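Local coordinates for hemolysin-related protein (Vibrio cholerae serotype O1, PDB 6MLT), which probably helps Vibrio cholerae biofilms adhere, as a secreted, calcium-binding matrix protein thought to bind carbohydrate through its beta-prism lectin domain, at residues Ser536-Ala541 with His552-Tyr557; Lys14-Trp19 with Val556-Asn561; Met32-Val37 with Trp521-Val526; Arg496-Ile501 with Met510-Asn515. All coordinates share one frame; numbering follows the deposited sequence.

Contact 1: residues Ser536-Ala541 with His552-Tyr557; sequences SLIMVA and HGVFVY
Leu537, Met539 and Ala541 each exchange two backbone hydrogen bonds with Tyr557, Phe555 and Gly553, six in all along this antiparallel hairpin. At one end Leu537 N meets Tyr557 O at 2.8 Å; at the other, Gly553 N reaches Ala541 O at 2.9 Å from above the carbonyl plane. Sulfur and ring contacts mark the face of Leu537, Met539 and Tyr557. Met539 CG lies between the backbone N and the carbonyl carbon (chi1 65°), and a bend at chi3 brings CE to 3.8 Å from Tyr557 CD1. Met539 SD is 5.1 Å from the Tyr557 ring centroid, an oblique Met-aromatic contact. Beside it, Ala541 CB rests 4.2 Å from Phe555 CE1. The other face is aliphatic: Ile538 runs side by side with Val554 and Val556, its CG1 3.9 Å from Val556 CG2. The hairpin forms the middle of a four-stranded sheet, with strand 525-527 beyond 536-541 and strand 13-19 beyond 553-559, while Ile513 of strand 509-514 packs onto Leu537, Met539 and Tyr557.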
loop_
_atom_site.group_PDB
_atom_site.type_symbol
_atom_site.label_atom_id
_atom_site.label_comp_id
_atom_site.label_asym_id
_atom_site.label_seq_id
_atom_site.Cartn_x
_atom_site.Cartn_y
_atom_site.Cartn_z
ATOM N N SER A 536 -8.583 -17.612 3.801
ATOM C CA SER A 536 -10.032 -17.631 3.939
ATOM C C SER A 536 -10.603 -16.334 3.378
ATOM O O SER A 536 -9.982 -15.269 3.474
ATOM C CB SER A 536 -10.456 -17.768 5.402
ATOM O OG SER A 536 -9.884 -18.908 6.012
ATOM N N LEU A 537 -11.792 -16.436 2.790
ATOM C CA LEU A 537 -12.533 -15.300 2.251
ATOM C C LEU A 537 -13.703 -14.998 3.183
ATOM O O LEU A 537 -14.613 -15.825 3.330
ATOM C CB LEU A 537 -13.042 -15.607 0.846
ATOM C CG LEU A 537 -14.117 -14.676 0.274
ATOM C CD1 LEU A 537 -13.612 -13.244 0.186
ATOM C CD2 LEU A 537 -14.576 -15.169 -1.091
ATOM N N ILE A 538 -13.688 -13.811 3.789
ATOM C CA ILE A 538 -14.626 -13.428 4.846
ATOM C C ILE A 538 -15.534 -12.322 4.324
ATOM O O ILE A 538 -15.044 -11.307 3.813
ATOM C CB ILE A 538 -13.878 -12.948 6.102
ATOM C CG1 ILE A 538 -12.912 -14.026 6.603
ATOM C CG2 ILE A 538 -14.875 -12.560 7.211
ATOM C CD1 ILE A 538 -11.567 -13.493 7.027
ATOM N N MET A 539 -16.848 -12.487 4.496
ATOM C CA MET A 539 -17.793 -11.462 4.082
ATOM C C MET A 539 -18.953 -11.387 5.065
ATOM O O MET A 539 -19.291 -12.366 5.739
ATOM C CB MET A 539 -18.320 -11.718 2.661
ATOM C CG MET A 539 -19.139 -12.975 2.501
ATOM S SD MET A 539 -19.443 -13.374 0.763
ATOM C CE MET A 539 -17.806 -13.894 0.254
ATOM N N VAL A 540 -19.561 -10.209 5.139
ATOM C CA VAL A 540 -20.670 -9.960 6.052
ATOM C C VAL A 540 -21.953 -9.826 5.244
ATOM O O VAL A 540 -21.932 -9.473 4.061
ATOM C CB VAL A 540 -20.405 -8.710 6.916
ATOM C CG1 VAL A 540 -19.082 -8.859 7.651
ATOM C CG2 VAL A 540 -20.404 -7.445 6.055
ATOM N N ALA A 541 -23.077 -10.122 5.891
ATOM C CA ALA A 541 -24.354 -10.175 5.200
ATOM C C ALA A 541 -25.469 -9.694 6.112
ATOM O O ALA A 541 -25.382 -9.783 7.344
ATOM C CB ALA A 541 -24.670 -11.592 4.710
ATOM N N HIS A 552 -27.761 -13.532 6.432
ATOM C CA HIS A 552 -27.329 -12.563 7.428
ATOM C C HIS A 552 -26.251 -13.181 8.304
ATOM O O HIS A 552 -26.296 -14.373 8.609
ATOM C CB HIS A 552 -28.498 -12.074 8.296
ATOM C CG HIS A 552 -29.167 -13.161 9.087
ATOM N ND1 HIS A 552 -30.291 -13.823 8.641
ATOM C CD2 HIS A 552 -28.893 -13.670 10.312
ATOM C CE1 HIS A 552 -30.672 -14.703 9.552
ATOM N NE2 HIS A 552 -29.838 -14.633 10.574
ATOM N N GLY A 553 -25.284 -12.355 8.705
ATOM C CA GLY A 553 -24.236 -12.748 9.631
ATOM C C GLY A 553 -22.866 -12.630 8.991
ATOM O O GLY A 553 -22.556 -11.631 8.331
ATOM N N VAL A 554 -22.052 -13.660 9.190
ATOM C CA VAL A 554 -20.676 -13.705 8.694
ATOM C C VAL A 554 -20.480 -15.043 8.001
ATOM O O VAL A 554 -20.791 -16.094 8.576
ATOM C CB VAL A 554 -19.649 -13.525 9.829
ATOM C CG1 VAL A 554 -18.222 -13.574 9.277
ATOM C CG2 VAL A 554 -19.889 -12.215 10.567
ATOM N N PHE A 555 -19.946 -15.002 6.789
ATOM C CA PHE A 555 -19.770 -16.189 5.968
ATOM C C PHE A 555 -18.326 -16.243 5.502
ATOM O O PHE A 555 -17.804 -15.262 4.962
ATOM C CB PHE A 555 -20.757 -16.182 4.792
ATOM C CG PHE A 555 -22.181 -16.336 5.235
ATOM C CD1 PHE A 555 -22.845 -15.285 5.841
ATOM C CD2 PHE A 555 -22.833 -17.548 5.112
ATOM C CE1 PHE A 555 -24.145 -15.436 6.294
ATOM C CE2 PHE A 555 -24.129 -17.701 5.564
ATOM C CZ PHE A 555 -24.781 -16.644 6.153
ATOM N N VAL A 556 -17.681 -17.378 5.747
ATOM C CA VAL A 556 -16.264 -17.562 5.473
ATOM C C VAL A 556 -16.121 -18.725 4.507
ATOM O O VAL A 556 -16.653 -19.811 4.754
ATOM C CB VAL A 556 -15.467 -17.811 6.766
ATOM C CG1 VAL A 556 -13.988 -18.041 6.464
ATOM C CG2 VAL A 556 -15.639 -16.626 7.714
ATOM N N TYR A 557 -15.386 -18.497 3.421
ATOM C CA TYR A 557 -15.209 -19.464 2.357
ATOM C C TYR A 557 -13.735 -19.804 2.207
ATOM O O TYR A 557 -12.857 -19.067 2.658
ATOM C CB TYR A 557 -15.755 -18.920 1.033
ATOM C CG TYR A 557 -17.244 -18.652 1.083
ATOM C CD1 TYR A 557 -17.745 -17.457 1.589
ATOM C CD2 TYR A 557 -18.149 -19.613 0.656
ATOM C CE1 TYR A 557 -19.109 -17.221 1.642
ATOM C CE2 TYR A 557 -19.502 -19.389 0.707
ATOM C CZ TYR A 557 -19.980 -18.195 1.197
ATOM O OH TYR A 557 -21.343 -17.989 1.249
#

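Contact 2: residues Lys14-Trp19 with Val556-Asn561; sequences KLKWSW and VYESAN
Trp17 and Val556 meet face to methyl: Val556 CG2 stands over the six-membered ring of the indole, 3.5 Å from its centroid and 13° off the normal, a close CH-pi contact. The indole NE1 of Trp17 hydrogen-bonds to Gly78 O. A second CH-pi contact joins Leu15 and Tyr557, where Leu15 CD1 lies over one face of the phenol ring, shifted toward its rim and 3.9 Å from the centroid. Lys16, its CG anti to the backbone N (chi1 -179°), runs extended alongside Val556, with CD 4.0 Å from Val556 CG1; its NZ continues to a salt bridge with Glu530 and a hydrogen bond to Ser536 OG. Lys14 crosses Glu558 obliquely, Lys14 CE 3.7 Å from Glu558 CD, but their charged atoms do not touch. One water instead joins Lys14 NZ to Ala560 O, and another joins Leu15 O to Glu558 OE2. In the backbone, Val556 O accepts from both Lys16 N at 2.7 Å and Trp17 N at 3.2 Å, and Val556 N returns a bond to Trp17 O. Two residues opposite one make a classic beta bulge. Completing a C-terminal sheet with an N-terminal outer strand is consistent with the "velcro" closure seen in many beta-propellers.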
loop_
_atom_site.group_PDB
_atom_site.type_symbol
_atom_site.label_atom_id
_atom_site.label_comp_id
_atom_site.label_asym_id
_atom_site.label_seq_id
_atom_site.Cartn_x
_atom_site.Cartn_y
_atom_site.Cartn_z
ATOM N N LYS A 14 -15.963 -23.042 -1.436
ATOM C CA LYS A 14 -16.861 -23.805 -0.582
ATOM C C LYS A 14 -16.879 -23.139 0.782
ATOM O O LYS A 14 -15.905 -22.494 1.184
ATOM C CB LYS A 14 -16.435 -25.275 -0.458
ATOM C CG LYS A 14 -15.144 -25.504 0.323
ATOM C CD LYS A 14 -14.755 -26.976 0.337
ATOM C CE LYS A 14 -13.492 -27.209 1.146
ATOM N NZ LYS A 14 -13.025 -28.626 1.052
ATOM N N LEU A 15 -17.992 -23.303 1.492
ATOM C CA LEU A 15 -18.148 -22.656 2.785
ATOM C C LEU A 15 -17.226 -23.304 3.808
ATOM O O LEU A 15 -17.193 -24.532 3.947
ATOM C CB LEU A 15 -19.599 -22.742 3.257
ATOM C CG LEU A 15 -19.930 -21.909 4.500
ATOM C CD1 LEU A 15 -20.026 -20.438 4.141
ATOM C CD2 LEU A 15 -21.230 -22.392 5.148
ATOM N N LYS A 16 -16.471 -22.472 4.521
ATOM C CA LYS A 16 -15.659 -22.928 5.641
ATOM C C LYS A 16 -16.463 -22.932 6.935
ATOM O O LYS A 16 -16.527 -23.955 7.624
ATOM C CB LYS A 16 -14.422 -22.041 5.781
ATOM C CG LYS A 16 -13.480 -22.439 6.903
ATOM C CD LYS A 16 -12.237 -21.560 6.875
ATOM C CE LYS A 16 -11.236 -21.939 7.946
ATOM N NZ LYS A 16 -9.927 -21.276 7.697
ATOM N N TRP A 17 -17.063 -21.795 7.284
ATOM C CA TRP A 17 -18.057 -21.743 8.349
ATOM C C TRP A 17 -18.899 -20.490 8.161
ATOM O O TRP A 17 -18.564 -19.604 7.374
ATOM C CB TRP A 17 -17.423 -21.768 9.751
ATOM C CG TRP A 17 -16.379 -20.700 10.087
ATOM C CD1 TRP A 17 -15.031 -20.888 10.174
ATOM C CD2 TRP A 17 -16.608 -19.318 10.430
ATOM N NE1 TRP A 17 -14.406 -19.720 10.532
ATOM C CE2 TRP A 17 -15.347 -18.739 10.693
ATOM C CE3 TRP A 17 -17.749 -18.517 10.529
ATOM C CZ2 TRP A 17 -15.197 -17.397 11.060
ATOM C CZ3 TRP A 17 -17.601 -17.182 10.887
ATOM C CH2 TRP A 17 -16.334 -16.635 11.145
ATOM N N SER A 18 -20.008 -20.431 8.900
ATOM C CA SER A 18 -20.851 -19.247 8.923
ATOM C C SER A 18 -21.345 -19.019 10.341
ATOM O O SER A 18 -21.432 -19.953 11.146
ATOM C CB SER A 18 -22.044 -19.368 7.957
ATOM O OG SER A 18 -22.952 -20.363 8.383
ATOM N N TRP A 19 -21.638 -17.759 10.640
ATOM C CA TRP A 19 -22.253 -17.352 11.894
ATOM C C TRP A 19 -23.509 -16.567 11.556
ATOM O O TRP A 19 -23.464 -15.648 10.732
ATOM C CB TRP A 19 -21.291 -16.498 12.733
ATOM C CG TRP A 19 -21.878 -16.001 14.015
ATOM C CD1 TRP A 19 -21.727 -16.551 15.256
ATOM C CD2 TRP A 19 -22.723 -14.856 14.186
ATOM N NE1 TRP A 19 -22.428 -15.823 16.183
ATOM C CE2 TRP A 19 -23.044 -14.775 15.552
ATOM C CE3 TRP A 19 -23.234 -13.889 13.314
ATOM C CZ2 TRP A 19 -23.859 -13.772 16.070
ATOM C CZ3 TRP A 19 -24.049 -12.898 13.826
ATOM C CH2 TRP A 19 -24.352 -12.845 15.193
ATOM N N VAL A 556 -17.681 -17.378 5.747
ATOM C CA VAL A 556 -16.264 -17.562 5.473
ATOM C C VAL A 556 -16.121 -18.725 4.507
ATOM O O VAL A 556 -16.653 -19.811 4.754
ATOM C CB VAL A 556 -15.467 -17.811 6.766
ATOM C CG1 VAL A 556 -13.988 -18.041 6.464
ATOM C CG2 VAL A 556 -15.639 -16.626 7.714
ATOM N N TYR A 557 -15.386 -18.497 3.421
ATOM C CA TYR A 557 -15.209 -19.464 2.357
ATOM C C TYR A 557 -13.735 -19.804 2.207
ATOM O O TYR A 557 -12.857 -19.067 2.658
ATOM C CB TYR A 557 -15.755 -18.920 1.033
ATOM C CG TYR A 557 -17.244 -18.652 1.083
ATOM C CD1 TYR A 557 -17.745 -17.457 1.589
ATOM C CD2 TYR A 557 -18.149 -19.613 0.656
ATOM C CE1 TYR A 557 -19.109 -17.221 1.642
ATOM C CE2 TYR A 557 -19.502 -19.389 0.707
ATOM C CZ TYR A 557 -19.980 -18.195 1.197
ATOM O OH TYR A 557 -21.343 -17.989 1.249
ATOM N N GLU A 558 -13.483 -20.924 1.543
ATOM C CA GLU A 558 -12.136 -21.368 1.228
ATOM C C GLU A 558 -12.136 -21.950 -0.176
ATOM O O GLU A 558 -13.188 -22.233 -0.757
ATOM C CB GLU A 558 -11.640 -22.395 2.250
ATOM C CG GLU A 558 -12.523 -23.625 2.363
ATOM C CD GLU A 558 -11.988 -24.625 3.365
ATOM O OE1 GLU A 558 -10.804 -25.002 3.248
ATOM O OE2 GLU A 558 -12.744 -25.025 4.272
ATOM N N SER A 559 -10.938 -22.128 -0.723
ATOM C CA SER A 559 -10.804 -22.742 -2.036
ATOM C C SER A 559 -11.390 -24.146 -2.023
ATOM O O SER A 559 -11.100 -24.945 -1.132
ATOM C CB SER A 559 -9.334 -22.794 -2.451
ATOM O OG SER A 559 -9.209 -23.452 -3.699
ATOM N N ALA A 560 -12.221 -24.447 -3.020
ATOM C CA ALA A 560 -12.827 -25.770 -3.102
ATOM C C ALA A 560 -11.877 -26.818 -3.660
ATOM O O ALA A 560 -12.114 -28.015 -3.466
ATOM C CB ALA A 560 -14.091 -25.724 -3.963
ATOM N N ASN A 561 -10.815 -26.400 -4.346
ATOM C CA ASN A 561 -9.871 -27.326 -4.953
ATOM C C ASN A 561 -8.644 -27.445 -4.060
ATOM O O ASN A 561 -7.921 -26.448 -3.895
ATOM C CB ASN A 561 -9.468 -26.836 -6.337
ATOM C CG ASN A 561 -8.615 -27.843 -7.091
ATOM O OD1 ASN A 561 -7.923 -28.669 -6.491
ATOM N ND2 ASN A 561 -8.664 -27.778 -8.413
HETATM O O HOH W 1 -13.105 -29.664 -1.331
HETATM O O HOH W 2 -15.108 -26.481 4.316
#

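Contact 3: residues Met32-Val37 with Trp521-Val526; sequences MAAPIV and WEYPVV
Ala34, Pro35 and Val37 pack against Glu522, Tyr523 and Val525 in a buried, largely apolar contact between two neighbouring sheets of the beta-propeller. One sheet holds strand 36-38 and the other strand 525-527, so the contact brings an early part of the chain against a late one. The segments run roughly the same way, 30° apart, without direct hydrogen bonds between them. Ala34 CB sits above the centre of the Tyr523 ring, 4.1 Å from the centroid and only 7° off its normal, as a CH-pi contact. The hydroxyl of that ring is held by Tyr576 O and Trp573 NE1. Pro35 and Val525 slide past each other, Pro35 CG 3.9 Å from Val525 CG2, and Val37 CG2 touches Val525 CG1 more loosely. Glu522 turns its CB onto the backbone, 3.5 Å from Ala34 N. Its chain bends at chi2 (-89°) and its carboxylate lies against Met32, Glu522 OE1 3.8 Å from Met32 CG, with Ser517 OG bonding OE2 and Leu520 N bonding OE1. The packing has a polar price: Pro35 O and Tyr523 N are buried without a partner. At the start of both segments, a water lying over one face of the Trp521 indole donates to Met32 O at 2.8 Å and accepts from Trp521 N.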
loop_
_atom_site.group_PDB
_atom_site.type_symbol
_atom_site.label_atom_id
_atom_site.label_comp_id
_atom_site.label_asym_id
_atom_site.label_seq_id
_atom_site.Cartn_x
_atom_site.Cartn_y
_atom_site.Cartn_z
ATOM N N MET A 32 -23.175 -5.158 8.567
ATOM C CA MET A 32 -23.032 -4.317 7.382
ATOM C C MET A 32 -21.797 -3.424 7.476
ATOM O O MET A 32 -21.762 -2.347 6.870
ATOM C CB MET A 32 -24.314 -3.483 7.169
ATOM C CG MET A 32 -24.444 -2.871 5.771
ATOM S SD MET A 32 -26.169 -2.608 5.270
ATOM C CE MET A 32 -26.791 -1.631 6.647
ATOM N N ALA A 33 -20.776 -3.860 8.214
ATOM C CA ALA A 33 -19.494 -3.177 8.278
ATOM C C ALA A 33 -18.389 -4.193 8.034
ATOM O O ALA A 33 -18.526 -5.375 8.365
ATOM C CB ALA A 33 -19.280 -2.478 9.629
ATOM N N ALA A 34 -17.301 -3.723 7.440
ATOM C CA ALA A 34 -16.251 -4.627 6.995
ATOM C C ALA A 34 -15.676 -5.398 8.184
ATOM O O ALA A 34 -15.517 -4.834 9.274
ATOM C CB ALA A 34 -15.141 -3.851 6.282
ATOM N N PRO A 35 -15.343 -6.672 8.010
ATOM C CA PRO A 35 -14.787 -7.455 9.117
ATOM C C PRO A 35 -13.329 -7.100 9.372
ATOM O O PRO A 35 -12.608 -6.641 8.488
ATOM C CB PRO A 35 -14.924 -8.898 8.629
ATOM C CG PRO A 35 -14.793 -8.777 7.136
ATOM C CD PRO A 35 -15.383 -7.444 6.757
ATOM N N ILE A 36 -12.912 -7.346 10.611
ATOM C CA ILE A 36 -11.549 -7.134 11.085
ATOM C C ILE A 36 -10.986 -8.483 11.498
ATOM O O ILE A 36 -11.719 -9.318 12.035
ATOM C CB ILE A 36 -11.537 -6.149 12.278
ATOM C CG1 ILE A 36 -12.018 -4.759 11.842
ATOM C CG2 ILE A 36 -10.183 -6.093 12.943
ATOM C CD1 ILE A 36 -11.265 -4.172 10.712
ATOM N N VAL A 37 -9.686 -8.688 11.278
ATOM C CA VAL A 37 -9.048 -9.986 11.492
ATOM C C VAL A 37 -7.810 -9.797 12.359
ATOM O O VAL A 37 -6.847 -9.146 11.940
ATOM C CB VAL A 37 -8.666 -10.668 10.168
ATOM C CG1 VAL A 37 -7.948 -11.998 10.428
ATOM C CG2 VAL A 37 -9.903 -10.896 9.315
ATOM N N TRP A 521 -20.509 0.704 3.170
ATOM C CA TRP A 521 -19.197 0.741 2.536
ATOM C C TRP A 521 -18.336 -0.450 2.955
ATOM O O TRP A 521 -17.103 -0.366 2.894
ATOM C CB TRP A 521 -18.491 2.074 2.851
ATOM C CG TRP A 521 -18.641 2.485 4.276
ATOM C CD1 TRP A 521 -17.798 2.197 5.311
ATOM C CD2 TRP A 521 -19.716 3.249 4.835
ATOM N NE1 TRP A 521 -18.282 2.738 6.478
ATOM C CE2 TRP A 521 -19.462 3.379 6.216
ATOM C CE3 TRP A 521 -20.872 3.828 4.304
ATOM C CZ2 TRP A 521 -20.319 4.060 7.072
ATOM C CZ3 TRP A 521 -21.725 4.512 5.160
ATOM C CH2 TRP A 521 -21.439 4.622 6.526
ATOM N N GLU A 522 -18.951 -1.559 3.361
ATOM C CA GLU A 522 -18.208 -2.752 3.735
ATOM C C GLU A 522 -17.560 -3.380 2.502
ATOM O O GLU A 522 -17.908 -3.062 1.364
ATOM C CB GLU A 522 -19.135 -3.755 4.429
ATOM C CG GLU A 522 -20.106 -4.524 3.509
ATOM C CD GLU A 522 -21.462 -3.836 3.264
ATOM O OE1 GLU A 522 -21.574 -2.588 3.369
ATOM O OE2 GLU A 522 -22.423 -4.576 2.934
ATOM N N TYR A 523 -16.603 -4.275 2.736
ATOM C CA TYR A 523 -16.015 -5.050 1.655
ATOM C C TYR A 523 -15.652 -6.431 2.179
ATOM O O TYR A 523 -15.532 -6.630 3.394
ATOM C CB TYR A 523 -14.779 -4.355 1.056
ATOM C CG TYR A 523 -13.745 -3.892 2.064
ATOM C CD1 TYR A 523 -12.932 -4.801 2.721
ATOM C CD2 TYR A 523 -13.574 -2.543 2.350
ATOM C CE1 TYR A 523 -11.983 -4.385 3.656
ATOM C CE2 TYR A 523 -12.615 -2.113 3.280
ATOM C CZ TYR A 523 -11.828 -3.049 3.924
ATOM O OH TYR A 523 -10.874 -2.654 4.835
ATOM N N PRO A 524 -15.483 -7.409 1.295
ATOM C CA PRO A 524 -14.979 -8.714 1.733
ATOM C C PRO A 524 -13.487 -8.640 2.013
ATOM O O PRO A 524 -12.770 -7.785 1.485
ATOM C CB PRO A 524 -15.271 -9.640 0.542
ATOM C CG PRO A 524 -16.084 -8.820 -0.431
ATOM C CD PRO A 524 -15.764 -7.391 -0.144
ATOM N N VAL A 525 -13.021 -9.561 2.853
ATOM C CA VAL A 525 -11.626 -9.605 3.292
ATOM C C VAL A 525 -11.072 -11.003 3.057
ATOM O O VAL A 525 -11.721 -11.998 3.397
ATOM C CB VAL A 525 -11.497 -9.222 4.779
ATOM C CG1 VAL A 525 -10.121 -9.611 5.344
ATOM C CG2 VAL A 525 -11.760 -7.725 4.954
ATOM N N VAL A 526 -9.864 -11.077 2.506
ATOM C CA VAL A 526 -9.109 -12.323 2.449
ATOM C C VAL A 526 -8.017 -12.258 3.504
ATOM O O VAL A 526 -7.271 -11.272 3.583
ATOM C CB VAL A 526 -8.516 -12.564 1.053
ATOM C CG1 VAL A 526 -7.598 -13.788 1.060
ATOM C CG2 VAL A 526 -9.636 -12.748 0.031
HETATM O O HOH W 3 -20.053 -0.181 6.230
#

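Contact 4: residues Arg496-Ile501 with Met510-Asn515; sequences RLRMRI and MGIIAN
Met510 N gives Ile501 O a nearly straight bond of 2.7 Å, and Gly511 N adds a weak one to the same oxygen at 3.5 Å; the two residues facing Ile501 form a classic beta bulge. Gly511 O in turn accepts from Ile501 N. Ile512 lies side by side with Arg500, its CG1 4.0 Å from Arg500 CG, so the arginine's aliphatic stem lines the isoleucine. Beyond the stems, within 496-501, Arg498 NH2 lies over the centre of the Arg500 guanidinium, 3.4 Å above its plane. Asp495, in a salt bridge with Arg498, probably offsets some of the repulsion, and Asn468 and Ala467 hold Arg500. Next, Ile513 exchanges two backbone bonds with Met499, while Met499 SD stays 4.3 Å from Ile513 CD1. Past Ala514, Asn515 N reaches Leu497 O from above the carbonyl plane, and the Asn515 side chain continues to Val540 O and Asn551. The chemistry implies a hairpin zipped by its backbone, with arginine stems beside Ile512 on one face and Met499, Ile501 and Ile513 on the other.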
loop_
_atom_site.group_PDB
_atom_site.type_symbol
_atom_site.label_atom_id
_atom_site.label_comp_id
_atom_site.label_asym_id
_atom_site.label_seq_id
_atom_site.Cartn_x
_atom_site.Cartn_y
_atom_site.Cartn_z
ATOM N N ARG A 496 -26.124 -5.809 -4.046
ATOM C CA ARG A 496 -27.251 -6.086 -3.159
ATOM C C ARG A 496 -27.393 -7.576 -2.866
ATOM O O ARG A 496 -27.846 -7.948 -1.778
ATOM C CB ARG A 496 -28.554 -5.549 -3.757
ATOM C CG ARG A 496 -28.612 -4.019 -3.934
ATOM C CD ARG A 496 -28.353 -3.247 -2.643
ATOM N NE ARG A 496 -29.289 -3.584 -1.570
ATOM C CZ ARG A 496 -30.534 -3.131 -1.482
ATOM N NH1 ARG A 496 -31.023 -2.324 -2.412
ATOM N NH2 ARG A 496 -31.300 -3.498 -0.462
ATOM N N LEU A 497 -26.999 -8.441 -3.805
ATOM C CA LEU A 497 -27.307 -9.865 -3.716
ATOM C C LEU A 497 -26.117 -10.794 -3.893
ATOM O O LEU A 497 -26.258 -11.990 -3.615
ATOM C CB LEU A 497 -28.360 -10.242 -4.767
ATOM C CG LEU A 497 -29.721 -9.565 -4.632
ATOM C CD1 LEU A 497 -30.578 -9.824 -5.860
ATOM C CD2 LEU A 497 -30.430 -10.053 -3.371
ATOM N N ARG A 498 -24.967 -10.303 -4.349
ATOM C CA ARG A 498 -23.862 -11.167 -4.734
ATOM C C ARG A 498 -22.539 -10.546 -4.326
ATOM O O ARG A 498 -22.351 -9.334 -4.444
ATOM C CB ARG A 498 -23.819 -11.410 -6.257
ATOM C CG ARG A 498 -25.165 -11.529 -6.937
ATOM C CD ARG A 498 -25.032 -11.294 -8.431
ATOM N NE ARG A 498 -24.883 -9.873 -8.752
ATOM C CZ ARG A 498 -24.669 -9.403 -9.977
ATOM N NH1 ARG A 498 -24.569 -10.241 -11.002
ATOM N NH2 ARG A 498 -24.551 -8.096 -10.181
ATOM N N MET A 499 -21.631 -11.389 -3.856
ATOM C CA MET A 499 -20.213 -11.078 -3.812
ATOM C C MET A 499 -19.573 -11.698 -5.045
ATOM O O MET A 499 -19.928 -12.812 -5.435
ATOM C CB MET A 499 -19.576 -11.620 -2.526
ATOM C CG MET A 499 -18.071 -11.388 -2.408
ATOM S SD MET A 499 -17.087 -12.642 -3.278
ATOM C CE MET A 499 -15.468 -11.874 -3.216
ATOM N N ARG A 500 -18.670 -10.958 -5.689
ATOM C CA ARG A 500 -18.037 -11.451 -6.901
ATOM C C ARG A 500 -16.544 -11.162 -6.889
ATOM O O ARG A 500 -16.069 -10.238 -6.222
ATOM C CB ARG A 500 -18.680 -10.841 -8.158
ATOM C CG ARG A 500 -20.121 -11.303 -8.382
ATOM C CD ARG A 500 -20.715 -10.686 -9.634
ATOM N NE ARG A 500 -20.847 -9.239 -9.515
ATOM C CZ ARG A 500 -21.105 -8.422 -10.531
ATOM N NH1 ARG A 500 -21.255 -8.908 -11.757
ATOM N NH2 ARG A 500 -21.206 -7.110 -10.325
ATOM N N ILE A 501 -15.816 -11.978 -7.641
ATOM C CA ILE A 501 -14.390 -11.799 -7.885
ATOM C C ILE A 501 -14.219 -11.419 -9.347
ATOM O O ILE A 501 -14.715 -12.120 -10.239
ATOM C CB ILE A 501 -13.598 -13.073 -7.552
ATOM C CG1 ILE A 501 -13.841 -13.481 -6.098
ATOM C CG2 ILE A 501 -12.097 -12.869 -7.826
ATOM C CD1 ILE A 501 -13.349 -14.886 -5.782
ATOM N N MET A 510 -15.034 -13.902 -12.277
ATOM C CA MET A 510 -14.352 -15.170 -12.053
ATOM C C MET A 510 -14.964 -16.003 -10.938
ATOM O O MET A 510 -14.621 -17.186 -10.807
ATOM C CB MET A 510 -12.875 -14.916 -11.734
ATOM C CG MET A 510 -12.144 -14.176 -12.840
ATOM S SD MET A 510 -10.478 -13.740 -12.346
ATOM C CE MET A 510 -9.718 -15.363 -12.307
ATOM N N GLY A 511 -15.852 -15.427 -10.140
ATOM C CA GLY A 511 -16.522 -16.159 -9.084
ATOM C C GLY A 511 -17.710 -15.365 -8.604
ATOM O O GLY A 511 -17.707 -14.132 -8.647
ATOM N N ILE A 512 -18.744 -16.079 -8.170
ATOM C CA ILE A 512 -19.982 -15.482 -7.685
ATOM C C ILE A 512 -20.412 -16.243 -6.442
ATOM O O ILE A 512 -20.476 -17.477 -6.456
ATOM C CB ILE A 512 -21.106 -15.531 -8.738
ATOM C CG1 ILE A 512 -20.665 -14.867 -10.040
ATOM C CG2 ILE A 512 -22.369 -14.848 -8.198
ATOM C CD1 ILE A 512 -21.629 -15.085 -11.201
ATOM N N ILE A 513 -20.727 -15.512 -5.380
ATOM C CA ILE A 513 -21.213 -16.086 -4.130
ATOM C C ILE A 513 -22.456 -15.315 -3.722
ATOM O O ILE A 513 -22.413 -14.083 -3.626
ATOM C CB ILE A 513 -20.143 -16.016 -3.023
ATOM C CG1 ILE A 513 -18.982 -16.957 -3.352
ATOM C CG2 ILE A 513 -20.742 -16.344 -1.653
ATOM C CD1 ILE A 513 -17.774 -16.799 -2.440
ATOM N N ALA A 514 -23.556 -16.029 -3.481
ATOM C CA ALA A 514 -24.771 -15.385 -3.004
ATOM C C ALA A 514 -24.527 -14.805 -1.614
ATOM O O ALA A 514 -24.156 -15.532 -0.688
ATOM C CB ALA A 514 -25.925 -16.385 -2.976
ATOM N N ASN A 515 -24.743 -13.501 -1.475
ATOM C CA ASN A 515 -24.459 -12.792 -0.228
ATOM C C ASN A 515 -25.143 -11.438 -0.310
ATOM O O ASN A 515 -24.810 -10.633 -1.188
ATOM C CB ASN A 515 -22.949 -12.636 -0.030
ATOM C CG ASN A 515 -22.580 -12.170 1.369
ATOM O OD1 ASN A 515 -22.672 -12.929 2.332
ATOM N ND2 ASN A 515 -22.140 -10.922 1.478
#

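Contacts 1 and 2 share strand 553-559, holding it from its two sides within one four-stranded sheet; contact 3 touches the same sheet at strand 525-527, which pairs with 536-541. Contact 4 belongs to the neighbouring sheet and meets contact 1 where Asn515 and Ile513 pack on Met539 and Tyr557. Contacts 1 and 3 are buried, whereas 2 and 4 are partly exposed. Contact 2 has lysines, a glutamate and two waters near its outer edge, and contact 4 two arginines lying face over face, whereas contact 3 encloses a single bridging water and Glu522. Contacts 1, 2 and 4 rest on backbone ladders, and contacts 2 and 4 each carry a classic bulge; contact 3 joins different sheets through side-chain packing.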